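Local atomic coordinates of 2-aminomuconate 6-semialdehyde dehydrogenase (Burkholderia cenocepacia, PDB entry 4U3W), a protein that probably oxidises the aldehyde group of 2-aminomuconate 6-semialdehyde to a carboxylate, as a member of the aldehyde dehydrogenase family. Residues Ala285-Asp288 / Ala289-Gly293; Ala292-Leu295 / Arg296-Phe299; Gly303-Cys306 / Leu307-Glu310. All coordinates share one frame; numbering follows the deposited sequence.

Contact 1: residues Ala285-Asp288 / Ala289-Gly293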
ATOM      1  N   ALA A 285     -27.527 -23.887  -4.056  1.00 35.11           N
ATOM      2  CA  ALA A 285     -26.288 -24.304  -3.405  1.00 33.67           C
ATOM      3  C   ALA A 285     -25.962 -25.739  -3.715  1.00 33.07           C
ATOM      4  O   ALA A 285     -26.845 -26.502  -4.111  1.00 34.71           O
ATOM      5  CB  ALA A 285     -26.365 -24.093  -1.836  1.00 31.68           C
ATOM      6  N   ASP A 286     -24.691 -26.091  -3.543  1.00 30.78           N
ATOM      7  CA  ASP A 286     -24.257 -27.486  -3.530  1.00 33.76           C
ATOM      8  C   ASP A 286     -24.811 -28.111  -2.256  1.00 33.59           C
ATOM      9  O   ASP A 286     -24.341 -27.809  -1.182  1.00 30.23           O
ATOM     10  CB  ASP A 286     -22.715 -27.554  -3.601  1.00 34.77           C
ATOM     11  CG  ASP A 286     -22.142 -28.994  -3.511  1.00 41.51           C
ATOM     12  OD1 ASP A 286     -22.755 -29.924  -2.930  1.00 39.10           O
ATOM     13  OD2 ASP A 286     -21.009 -29.175  -3.998  1.00 42.79           O
ATOM     14  N   PHE A 287     -25.817 -28.965  -2.387  1.00 34.36           N
ATOM     15  CA  PHE A 287     -26.619 -29.389  -1.232  1.00 36.50           C
ATOM     16  C   PHE A 287     -25.792 -30.156  -0.221  1.00 36.37           C
ATOM     17  O   PHE A 287     -25.798 -29.809   0.974  1.00 36.49           O
ATOM     18  CB  PHE A 287     -27.816 -30.247  -1.694  1.00 39.20           C
ATOM     19  CG  PHE A 287     -28.758 -30.671  -0.551  1.00 38.57           C
ATOM     20  CD1 PHE A 287     -29.792 -29.841  -0.156  1.00 38.21           C
ATOM     21  CD2 PHE A 287     -28.604 -31.908   0.089  1.00 38.10           C
ATOM     22  CE1 PHE A 287     -30.666 -30.217   0.890  1.00 40.09           C
ATOM     23  CE2 PHE A 287     -29.472 -32.316   1.116  1.00 38.11           C
ATOM     24  CZ  PHE A 287     -30.518 -31.467   1.506  1.00 39.68           C
ATOM     25  N   ASP A 288     -25.044 -31.170  -0.677  1.00 35.58           N
ATOM     26  CA  ASP A 288     -24.279 -31.966   0.290  1.00 36.94           C
ATOM     27  C   ASP A 288     -23.200 -31.151   0.991  1.00 35.54           C
ATOM     28  O   ASP A 288     -22.926 -31.342   2.201  1.00 36.15           O
ATOM     29  CB  ASP A 288     -23.611 -33.167  -0.385  1.00 36.72           C
ATOM     30  CG  ASP A 288     -24.612 -34.233  -0.827  1.00 40.70           C
ATOM     31  OD1 ASP A 288     -25.790 -34.227  -0.407  1.00 39.31           O
ATOM     32  OD2 ASP A 288     -24.187 -35.079  -1.629  1.00 44.85           O
ATOM     33  N   ALA A 289     -22.566 -30.241   0.250  1.00 34.24           N
ATOM     34  CA  ALA A 289     -21.556 -29.375   0.864  1.00 32.07           C
ATOM     35  C   ALA A 289     -22.142 -28.405   1.903  1.00 29.38           C
ATOM     36  O   ALA A 289     -21.527 -28.178   2.959  1.00 29.11           O
ATOM     37  CB  ALA A 289     -20.783 -28.569  -0.222  1.00 27.63           C
ATOM     38  N   ALA A 290     -23.313 -27.843   1.607  1.00 29.67           N
ATOM     39  CA  ALA A 290     -23.962 -26.897   2.516  1.00 29.08           C
ATOM     40  C   ALA A 290     -24.437 -27.604   3.784  1.00 29.91           C
ATOM     41  O   ALA A 290     -24.300 -27.039   4.862  1.00 30.32           O
ATOM     42  CB  ALA A 290     -25.160 -26.203   1.837  1.00 29.49           C
ATOM     43  N   VAL A 291     -24.986 -28.824   3.669  1.00 29.82           N
ATOM     44  CA  VAL A 291     -25.367 -29.565   4.893  1.00 31.65           C
ATOM     45  C   VAL A 291     -24.144 -29.856   5.750  1.00 30.79           C
ATOM     46  O   VAL A 291     -24.146 -29.534   6.945  1.00 31.17           O
ATOM     47  CB  VAL A 291     -26.111 -30.917   4.591  1.00 36.35           C
ATOM     48  CG1 VAL A 291     -26.395 -31.691   5.911  1.00 35.23           C
ATOM     49  CG2 VAL A 291     -27.423 -30.695   3.867  1.00 32.55           C
ATOM     50  N   ALA A 292     -23.075 -30.405   5.162  1.00 30.86           N
ATOM     51  CA  ALA A 292     -21.843 -30.605   5.941  1.00 32.95           C
ATOM     52  C   ALA A 292     -21.280 -29.302   6.560  1.00 31.78           C
ATOM     53  O   ALA A 292     -20.734 -29.306   7.680  1.00 30.26           O
ATOM     54  CB  ALA A 292     -20.751 -31.246   5.066  1.00 32.87           C
ATOM     55  N   GLY A 293     -21.372 -28.208   5.803  1.00 30.72           N
ATOM     56  CA  GLY A 293     -20.815 -26.914   6.241  1.00 28.28           C
ATOM     57  C   GLY A 293     -21.587 -26.377   7.454  1.00 26.41           C
ATOM     58  O   GLY A 293     -20.993 -25.819   8.396  1.00 27.12           O
TER
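Ala285, the last residue but one before the helix, meets Ala290 methyl to methyl, CB to CB at 4.4 Å, and both methyls also rest on Trp441. Asp286 follows as the N-cap. Its CG lies anti to the backbone N (chi1 177°), which brings the carboxylate back over the first turn, where Asp286 OD1 accepts from Ala289 N at 3.2 Å. The N-H points almost straight at the oxygen but meets it from above the carboxylate plane. The same carboxylate covers the Ala289 methyl, with Asp286 CG 3.6 Å from Ala289 CB, and the charge probably suits the positive end of the helix dipole. Asp286 O opens the backbone series by accepting from Ala290 N at 3.0 Å. This start belongs to helix 287-299, the crossover of a beta-alpha-beta unit between the parallel strands 277-281 and 309-315. Phe287 accepts from Val291 N through its carbonyl and lays its ring against the same residue: Val291 CG2 sits over one face, 4.1 Å from the Phe287 ring centroid and nearest to Phe287 CE2, a CH-pi contact displaced toward the rim. Val291 also packs on Phe322 and Ala325 of helix 319-331, while Arg321 makes a cation-pi contact with the ring. Asp288 carries the series on to the solvent side, Asp288 O taking Ala292 N at 3.1 Å, with the Ala292 methyl close beside that carbonyl.

Contact 2: residues Ala292-Leu295 / Arg296-Phe299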
ATOM      1  N   ALA A 292     -23.075 -30.405   5.162  1.00 30.86           N
ATOM      2  CA  ALA A 292     -21.843 -30.605   5.941  1.00 32.95           C
ATOM      3  C   ALA A 292     -21.280 -29.302   6.560  1.00 31.78           C
ATOM      4  O   ALA A 292     -20.734 -29.306   7.680  1.00 30.26           O
ATOM      5  CB  ALA A 292     -20.751 -31.246   5.066  1.00 32.87           C
ATOM      6  N   GLY A 293     -21.372 -28.208   5.803  1.00 30.72           N
ATOM      7  CA  GLY A 293     -20.815 -26.914   6.241  1.00 28.28           C
ATOM      8  C   GLY A 293     -21.587 -26.377   7.454  1.00 26.41           C
ATOM      9  O   GLY A 293     -20.993 -25.819   8.396  1.00 27.12           O
ATOM     10  N   VAL A 294     -22.909 -26.499   7.388  1.00 28.98           N
ATOM     11  CA  VAL A 294     -23.765 -26.038   8.502  1.00 31.92           C
ATOM     12  C   VAL A 294     -23.642 -26.950   9.719  1.00 30.69           C
ATOM     13  O   VAL A 294     -23.669 -26.466  10.877  1.00 29.04           O
ATOM     14  CB  VAL A 294     -25.231 -25.920   8.006  1.00 28.85           C
ATOM     15  CG1 VAL A 294     -26.259 -25.742   9.219  1.00 30.80           C
ATOM     16  CG2 VAL A 294     -25.313 -24.765   7.029  1.00 28.75           C
ATOM     17  N   LEU A 295     -23.447 -28.256   9.499  1.00 29.73           N
ATOM     18  CA  LEU A 295     -23.087 -29.129  10.639  1.00 30.28           C
ATOM     19  C   LEU A 295     -21.858 -28.574  11.350  1.00 31.11           C
ATOM     20  O   LEU A 295     -21.829 -28.395  12.587  1.00 30.60           O
ATOM     21  CB  LEU A 295     -22.808 -30.561  10.178  1.00 30.34           C
ATOM     22  CG  LEU A 295     -22.760 -31.610  11.313  1.00 30.77           C
ATOM     23  CD1 LEU A 295     -24.177 -31.979  11.730  1.00 29.75           C
ATOM     24  CD2 LEU A 295     -21.994 -32.885  10.918  1.00 31.95           C
ATOM     25  N   ARG A 296     -20.848 -28.244  10.556  1.00 31.27           N
ATOM     26  CA  ARG A 296     -19.600 -27.689  11.073  1.00 30.29           C
ATOM     27  C   ARG A 296     -19.799 -26.358  11.795  1.00 27.71           C
ATOM     28  O   ARG A 296     -19.281 -26.142  12.907  1.00 28.68           O
ATOM     29  CB  ARG A 296     -18.620 -27.429   9.911  1.00 37.48           C
ATOM     30  CG  ARG A 296     -17.437 -28.344   9.710  1.00 44.95           C
ATOM     31  CD  ARG A 296     -16.391 -27.707   8.704  1.00 50.52           C
ATOM     32  NE  ARG A 296     -15.257 -27.094   9.417  1.00 51.40           N
ATOM     33  CZ  ARG A 296     -14.768 -25.859   9.240  1.00 50.91           C
ATOM     34  NH1 ARG A 296     -15.297 -25.029   8.342  1.00 49.58           N
ATOM     35  NH2 ARG A 296     -13.719 -25.457   9.964  1.00 52.46           N
ATOM     36  N   SER A 297     -20.480 -25.422  11.139  1.00 26.09           N
ATOM     37  CA  SER A 297     -20.569 -24.045  11.676  1.00 27.53           C
ATOM     38  C   SER A 297     -21.501 -24.040  12.895  1.00 29.45           C
ATOM     39  O   SER A 297     -21.428 -23.143  13.733  1.00 27.75           O
ATOM     40  CB  SER A 297     -21.051 -23.032  10.620  1.00 27.80           C
ATOM     41  OG  SER A 297     -22.357 -23.353  10.108  1.00 28.81           O
ATOM     42  N   SER A 298     -22.357 -25.046  13.021  1.00 26.06           N
ATOM     43  CA  SER A 298     -23.217 -25.104  14.196  1.00 29.68           C
ATOM     44  C   SER A 298     -22.649 -25.864  15.404  1.00 30.43           C
ATOM     45  O   SER A 298     -22.952 -25.494  16.560  1.00 30.05           O
ATOM     46  CB  SER A 298     -24.600 -25.712  13.856  1.00 31.42           C
ATOM     47  OG  SER A 298     -25.225 -24.979  12.795  1.00 31.95           O
ATOM     48  N   PHE A 299     -21.895 -26.941  15.169  1.00 29.15           N
ATOM     49  CA  PHE A 299     -21.535 -27.834  16.279  1.00 29.38           C
ATOM     50  C   PHE A 299     -20.026 -27.987  16.537  1.00 30.50           C
ATOM     51  O   PHE A 299     -19.635 -28.710  17.443  1.00 31.34           O
ATOM     52  CB  PHE A 299     -22.161 -29.205  16.039  1.00 31.02           C
ATOM     53  CG  PHE A 299     -23.669 -29.154  15.808  1.00 33.74           C
ATOM     54  CD1 PHE A 299     -24.513 -28.497  16.717  1.00 35.62           C
ATOM     55  CD2 PHE A 299     -24.243 -29.762  14.683  1.00 32.29           C
ATOM     56  CE1 PHE A 299     -25.920 -28.448  16.503  1.00 33.06           C
ATOM     57  CE2 PHE A 299     -25.621 -29.726  14.475  1.00 32.58           C
ATOM     58  CZ  PHE A 299     -26.465 -29.065  15.403  1.00 33.65           C
TER
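Leu295 and Phe299, one helical turn apart, form the apolar side of this contact. Leu295 CD1 meets the Phe299 ring at its edge and in its plane, 3.7 Å from Phe299 CD2, and the two side chains cross at about a right angle. Phe299 CG lies beside its backbone N (chi1 -54°), which turns the ring back toward the preceding turn and sets Phe299 CD2 3.5 Å from Leu295 O; that carbonyl also accepts from Phe299 N. Ala330 of helix 319-331, Pro392 and Pro412 pack against the ring.

The buried polar side is just as close. Val294 O is gripped twice by one residue: Ser298 N and Ser298 OG each lie 2.9 Å from Val294 O and approach from opposite faces of the carbonyl plane. Ser298 OG also touches Val294 CG1 at 3.8 Å. Gly293 O accepts from Ser297 N at 2.8 Å, while the Ser297 hydroxyl makes at most a weak bond to this carbonyl and has its stronger partner in Ser309 OG. These are the last turns of helix 287-299, the connection of a beta-alpha-beta unit; the two serine hydroxyls meet Ser309 at the start of the following strand, and Val294 packs on Phe322 and Leu326 of helix 319-331.

The solvent side is looser. Ala292 and Arg296 are exposed and are joined chiefly through the backbone, Arg296 N to Ala292 O at 3.1 Å. Arg296 CB presses on Gly293 O at 3.2 Å, but beyond CG the chain leaves the turn, bends at chi3 and delivers Arg296 NH1 to the carbonyl of Trp465.

Contact 3: residues Gly303-Cys306 / Leu307-Glu310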
ATOM      1  N   GLY A 303     -20.446 -26.018  19.621  1.00 27.56           N
ATOM      2  CA  GLY A 303     -21.135 -24.744  19.388  1.00 28.58           C
ATOM      3  C   GLY A 303     -20.542 -23.560  20.188  1.00 32.68           C
ATOM      4  O   GLY A 303     -21.111 -22.473  20.224  1.00 35.99           O
ATOM      5  N   GLN A 304     -19.377 -23.762  20.793  1.00 29.95           N
ATOM      6  CA  GLN A 304     -18.752 -22.722  21.645  1.00 30.31           C
ATOM      7  C   GLN A 304     -17.665 -21.922  20.876  1.00 32.47           C
ATOM      8  O   GLN A 304     -16.491 -21.874  21.264  1.00 33.19           O
ATOM      9  CB  GLN A 304     -18.169 -23.379  22.894  1.00 29.70           C
ATOM     10  CG  GLN A 304     -19.194 -24.121  23.775  1.00 27.75           C
ATOM     11  CD  GLN A 304     -18.511 -24.920  24.912  1.00 32.13           C
ATOM     12  OE1 GLN A 304     -18.784 -24.688  26.098  1.00 32.30           O
ATOM     13  NE2 GLN A 304     -17.662 -25.895  24.545  1.00 31.91           N
ATOM     14  N   VAL A 305     -18.040 -21.346  19.741  1.00 33.60           N
ATOM     15  CA  VAL A 305     -17.136 -20.447  19.007  1.00 33.95           C
ATOM     16  C   VAL A 305     -17.939 -19.210  18.764  1.00 33.16           C
ATOM     17  O   VAL A 305     -19.135 -19.328  18.492  1.00 36.73           O
ATOM     18  CB  VAL A 305     -16.656 -21.045  17.713  1.00 36.69           C
ATOM     19  CG1 VAL A 305     -15.549 -20.156  17.121  1.00 39.25           C
ATOM     20  CG2 VAL A 305     -16.110 -22.426  17.964  1.00 36.63           C
ATOM     21  N   CYS A 306     -17.334 -18.030  18.867  1.00 30.39           N
ATOM     22  CA  CYS A 306     -18.112 -16.797  18.677  1.00 31.13           C
ATOM     23  C   CYS A 306     -18.709 -16.743  17.273  1.00 29.23           C
ATOM     24  O   CYS A 306     -19.720 -16.067  17.021  1.00 28.90           O
ATOM     25  CB  CYS A 306     -17.237 -15.552  18.929  1.00 31.92           C
ATOM     26  SG  CYS A 306     -15.816 -15.339  17.822  1.00 42.91           S
ATOM     27  N   LEU A 307     -18.046 -17.464  16.373  1.00 26.26           N
ATOM     28  CA  LEU A 307     -18.387 -17.486  14.946  1.00 29.65           C
ATOM     29  C   LEU A 307     -19.463 -18.506  14.542  1.00 29.69           C
ATOM     30  O   LEU A 307     -19.856 -18.583  13.338  1.00 28.40           O
ATOM     31  CB  LEU A 307     -17.130 -17.762  14.159  1.00 25.40           C
ATOM     32  CG  LEU A 307     -15.961 -16.775  14.355  1.00 30.31           C
ATOM     33  CD1 LEU A 307     -14.684 -17.367  13.778  1.00 32.77           C
ATOM     34  CD2 LEU A 307     -16.302 -15.406  13.710  1.00 31.94           C
ATOM     35  N   CYS A 308     -19.923 -19.301  15.504  1.00 29.79           N
ATOM     36  CA  CYS A 308     -20.899 -20.362  15.154  1.00 29.53           C
ATOM     37  C   CYS A 308     -22.206 -19.810  14.640  1.00 30.50           C
ATOM     38  O   CYS A 308     -22.596 -18.693  14.969  1.00 28.78           O
ATOM     39  CB  CYS A 308     -21.185 -21.304  16.354  1.00 31.03           C
ATOM     40  SG  CYS A 308     -19.837 -22.486  16.548  1.00 32.96           S
ATOM     41  N   SER A 309     -22.860 -20.599  13.780  1.00 28.68           N
ATOM     42  CA  SER A 309     -24.126 -20.226  13.211  1.00 29.26           C
ATOM     43  C   SER A 309     -25.255 -20.740  14.104  1.00 34.40           C
ATOM     44  O   SER A 309     -25.564 -21.928  14.077  1.00 36.44           O
ATOM     45  CB  SER A 309     -24.278 -20.811  11.779  1.00 28.12           C
ATOM     46  OG  SER A 309     -24.218 -22.237  11.830  1.00 29.21           O
ATOM     47  N   GLU A 310     -25.904 -19.848  14.859  1.00 33.12           N
ATOM     48  CA  GLU A 310     -27.044 -20.255  15.661  1.00 31.97           C
ATOM     49  C   GLU A 310     -28.365 -19.954  14.954  1.00 33.30           C
ATOM     50  O   GLU A 310     -29.392 -20.450  15.399  1.00 33.02           O
ATOM     51  CB  GLU A 310     -26.994 -19.580  17.069  1.00 30.17           C
ATOM     52  CG  GLU A 310     -25.825 -20.158  17.871  1.00 30.31           C
ATOM     53  CD  GLU A 310     -25.795 -19.710  19.376  1.00 31.86           C
ATOM     54  OE1 GLU A 310     -26.604 -18.839  19.779  1.00 34.25           O
ATOM     55  OE2 GLU A 310     -24.972 -20.261  20.129  1.00 32.05           O
TER
HETATM   56  O   HOH W   1     -23.245 -21.847  19.317  1.00 23.95           O
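Val305 and Cys308 close a type I beta turn, with Cys308 N bonded to Val305 O at 3.1 Å; the N-H is nearly straight (168°) but stands well above the carbonyl plane. Two branches of Val305 serve different partners. Its CG1, anti to the backbone N, reaches toward the middle of the turn and obliquely meets the side chain of Leu307, 4.1 Å from Leu307 CB. Its CB and CG2 pack on the thiol of Cys308, Cys308 SG lying 3.7 Å from Val305 CB and 3.9 Å from Gly303 CA. Cys306 SG points to broadly the same side as Val305 CG1 and lies against Leu307, 3.8 Å from Leu307 CG; chi1 of 62° sets the sulfur between the backbone N and the carbonyl carbon. Gly303-Cys306 fits the Gly-Gln-x-Cys signature of aldehyde dehydrogenases: Cys306 stands where relatives carry their nucleophilic cysteine, consistent with the same role here. The carbonyls of Cys306 and Cys308 both accept from Asn277 ND2, at the start of strand 277-281. The loop thus leads from helix 287-299 into strand 309-315, which lies between the parallel strands 277-281 and 413-419, with Glu310 backbone-bonded to His415 of the latter.

How the contacts relate
The three contacts follow one another along a single beta-alpha-beta unit. Contact 1 opens helix 287-299 and contact 2 ends it; they share Ala292 and Gly293, and their centres are 9 Å apart. Contact 3 comes next, in the loop leading to strand 309-315, its centre 10 Å from that of contact 2 and 18 Å from that of contact 1. Contacts 2 and 3 touch directly, probably through hydroxyl hydrogen bonds to Ser309, whereas contacts 1 and 3 do not meet. The path runs inward: the contact centres lie about 26 Å, 18 Å and 11 Å from the centre of the chain, joining the outer helix cap to the loop with the cysteine that matches the nucleophile of relatives.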